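Local coordinates for capsular polysaccharide export system protein KpsC (Thermosulfurimonas dismutans, PDB 6MGB), which probably transfers Kdo in beta-2,4 linkage while building the glycolipid on which Gram-negative bacterial capsules are carried, as a GT-B-type glycosyltransferase, at residues L91-V96 / Y300-N305. Sequence-based numbering, arbitrary orientation.
Sequences LIVDPV and YPRYIN
Two flat groups from segment 300-305, the Tyr300 ring and the Arg302 guanidinium, lie against side chains of segment 91-96 where strands 90-94 and 302-305 run antiparallel as neighbours in a mixed beta-sheet. That sheet is consistent with one of the two domains of a GT-B fold, and here it takes in a strand from late in the chain. Val93 CB lies over one face of the guanidinium, 3.7 Å from Arg302 NE and off-centre toward its rim, while a water sits in plane at the edge and links Arg302 NH2 to Val93 O. Being beta-branched, Val93 sets CG2 by Arg302 CD and CG1 by the guanidinium end, whose NH1 goes on to the carbonyl of Phe28 in helix 25-29.

At the edge of the Tyr300 ring, near its plane, Asp94 OD2 accepts the phenol's hydrogen bond, OH to OD2 2.7 Å. The carboxylate stands steeply to the ring, the planes 78° apart, and OD2 is met on its anti side; it also accepts from Leu107 N. Ile92 reaches the same ring obliquely, its CG2 3.5 Å from Tyr300 CZ. With CG anti to the backbone N (chi1 -178°), the tyrosine reaches across to segment 91-96, its ring giving Ile92 an apolar surface and its hydroxyl giving Asp94 a donor. A phenylalanine in its place would probably keep much of the Ile92 contact but leave Asp94 OD2 without one of its donors.

The sheet pairing itself is short: Leu91 and Arg302 form a hydrogen-bonded antiparallel pair, with Leu91 N to Arg302 O 2.9 Å. Proline, lacking an N-H, suits position 301, which needs none toward segment 91-96. Toward Tyr300 the backbones part, and there a second water accepts from Val93 N at 2.9 Å and donates to Tyr300 O. Where strand 90-94 ends, Asp94 closes an Asx turn, its OD1 accepting from Val96 N at 2.8 Å.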
loop_
_atom_site.group_PDB
_atom_site.type_symbol
_atom_site.label_atom_id
_atom_site.label_comp_id
_atom_site.label_asym_id
_atom_site.label_seq_id
_atom_site.Cartn_x
_atom_site.Cartn_y
_atom_site.Cartn_z
ATOM N N LEU A 91 10.986 -0.435 -1.897
ATOM C CA LEU A 91 10.464 -1.486 -2.754
ATOM C C LEU A 91 10.019 -2.652 -1.887
ATOM O O LEU A 91 10.730 -3.049 -0.960
ATOM C CB LEU A 91 11.524 -1.949 -3.761
ATOM C CG LEU A 91 11.048 -2.787 -4.944
ATOM C CD1 LEU A 91 10.347 -1.914 -5.974
ATOM C CD2 LEU A 91 12.228 -3.521 -5.563
ATOM N N ILE A 92 8.842 -3.189 -2.184
ATOM C CA ILE A 92 8.357 -4.393 -1.526
ATOM C C ILE A 92 8.783 -5.597 -2.353
ATOM O O ILE A 92 8.549 -5.644 -3.567
ATOM C CB ILE A 92 6.830 -4.346 -1.344
ATOM C CG1 ILE A 92 6.488 -3.401 -0.187
ATOM C CG2 ILE A 92 6.267 -5.740 -1.073
ATOM C CD1 ILE A 92 5.026 -3.028 -0.100
ATOM N N VAL A 93 9.417 -6.563 -1.697
ATOM C CA VAL A 93 9.922 -7.772 -2.338
ATOM C C VAL A 93 9.396 -8.933 -1.505
ATOM O O VAL A 93 9.909 -9.205 -0.415
ATOM C CB VAL A 93 11.453 -7.793 -2.419
ATOM C CG1 VAL A 93 11.940 -9.063 -3.102
ATOM C CG2 VAL A 93 11.962 -6.557 -3.155
ATOM N N ASP A 94 8.375 -9.619 -2.009
ATOM C CA ASP A 94 7.669 -10.637 -1.233
ATOM C C ASP A 94 7.869 -12.005 -1.869
ATOM O O ASP A 94 7.303 -12.269 -2.947
ATOM C CB ASP A 94 6.180 -10.302 -1.144
ATOM C CG ASP A 94 5.467 -11.101 -0.070
ATOM O OD1 ASP A 94 5.815 -12.284 0.123
ATOM O OD2 ASP A 94 4.564 -10.542 0.586
ATOM N N PRO A 95 8.653 -12.905 -1.266
ATOM C CA PRO A 95 8.824 -14.245 -1.838
ATOM C C PRO A 95 7.760 -15.248 -1.423
ATOM O O PRO A 95 7.853 -16.415 -1.820
ATOM C CB PRO A 95 10.204 -14.673 -1.312
ATOM C CG PRO A 95 10.535 -13.742 -0.174
ATOM C CD PRO A 95 9.450 -12.725 -0.042
ATOM N N VAL A 96 6.765 -14.836 -0.641
ATOM C CA VAL A 96 5.709 -15.732 -0.181
ATOM C C VAL A 96 4.457 -15.490 -1.014
ATOM O O VAL A 96 3.936 -16.405 -1.663
ATOM C CB VAL A 96 5.429 -15.523 1.319
ATOM C CG1 VAL A 96 4.221 -16.330 1.772
ATOM C CG2 VAL A 96 6.657 -15.897 2.139
ATOM N N TYR A 300 8.826 -4.825 6.501
ATOM C CA TYR A 300 8.419 -5.460 5.249
ATOM C C TYR A 300 9.084 -4.819 4.036
ATOM O O TYR A 300 9.663 -5.554 3.219
ATOM C CB TYR A 300 6.888 -5.448 5.164
ATOM C CG TYR A 300 6.250 -6.103 3.959
ATOM C CD1 TYR A 300 6.499 -7.431 3.630
ATOM C CD2 TYR A 300 5.339 -5.396 3.180
ATOM C CE1 TYR A 300 5.884 -8.021 2.536
ATOM C CE2 TYR A 300 4.724 -5.973 2.093
ATOM C CZ TYR A 300 4.996 -7.285 1.773
ATOM O OH TYR A 300 4.372 -7.858 0.687
ATOM N N PRO A 301 9.067 -3.500 3.859
ATOM C CA PRO A 301 9.682 -2.912 2.665
ATOM C C PRO A 301 11.198 -2.857 2.773
ATOM O O PRO A 301 11.779 -2.906 3.858
ATOM C CB PRO A 301 9.090 -1.495 2.618
ATOM C CG PRO A 301 8.037 -1.446 3.705
ATOM C CD PRO A 301 8.469 -2.459 4.706
ATOM N N ARG A 302 11.835 -2.746 1.608
ATOM C CA ARG A 302 13.277 -2.548 1.517
ATOM C C ARG A 302 13.546 -1.097 1.140
ATOM O O ARG A 302 13.104 -0.632 0.083
ATOM C CB ARG A 302 13.899 -3.495 0.493
ATOM C CG ARG A 302 13.552 -4.948 0.734
ATOM C CD ARG A 302 14.389 -5.878 -0.116
ATOM N NE ARG A 302 14.071 -7.276 0.156
ATOM C CZ ARG A 302 14.716 -8.310 -0.373
ATOM N NH1 ARG A 302 15.726 -8.111 -1.210
ATOM N NH2 ARG A 302 14.350 -9.545 -0.062
ATOM N N TYR A 303 14.266 -0.389 2.002
ATOM C CA TYR A 303 14.544 1.024 1.811
ATOM C C TYR A 303 15.963 1.237 1.306
ATOM O O TYR A 303 16.891 0.509 1.672
ATOM C CB TYR A 303 14.360 1.797 3.121
ATOM C CG TYR A 303 12.930 1.866 3.598
ATOM C CD1 TYR A 303 12.097 2.895 3.189
ATOM C CD2 TYR A 303 12.414 0.906 4.459
ATOM C CE1 TYR A 303 10.786 2.967 3.612
ATOM C CE2 TYR A 303 11.106 0.970 4.893
ATOM C CZ TYR A 303 10.295 2.003 4.465
ATOM O OH TYR A 303 8.991 2.076 4.891
ATOM N N ILE A 304 16.120 2.245 0.456
ATOM C CA ILE A 304 17.430 2.727 0.040
ATOM C C ILE A 304 17.649 4.087 0.679
ATOM O O ILE A 304 16.698 4.828 0.952
ATOM C CB ILE A 304 17.596 2.813 -1.496
ATOM C CG1 ILE A 304 16.366 3.426 -2.187
ATOM C CG2 ILE A 304 17.889 1.437 -2.071
ATOM C CD1 ILE A 304 16.247 4.939 -2.078
ATOM N N ASN A 305 18.908 4.405 0.936
ATOM C CA ASN A 305 19.238 5.741 1.401
ATOM C C ASN A 305 19.253 6.649 0.176
ATOM O O ASN A 305 20.168 6.545 -0.651
ATOM C CB ASN A 305 20.584 5.756 2.122
ATOM C CG ASN A 305 20.915 7.116 2.695
ATOM O OD1 ASN A 305 20.325 8.125 2.306
ATOM N ND2 ASN A 305 21.861 7.152 3.626
HETATM O O HOH W 1 10.683 -6.651 0.868
HETATM O O HOH W 2 11.769 -10.024 1.367
#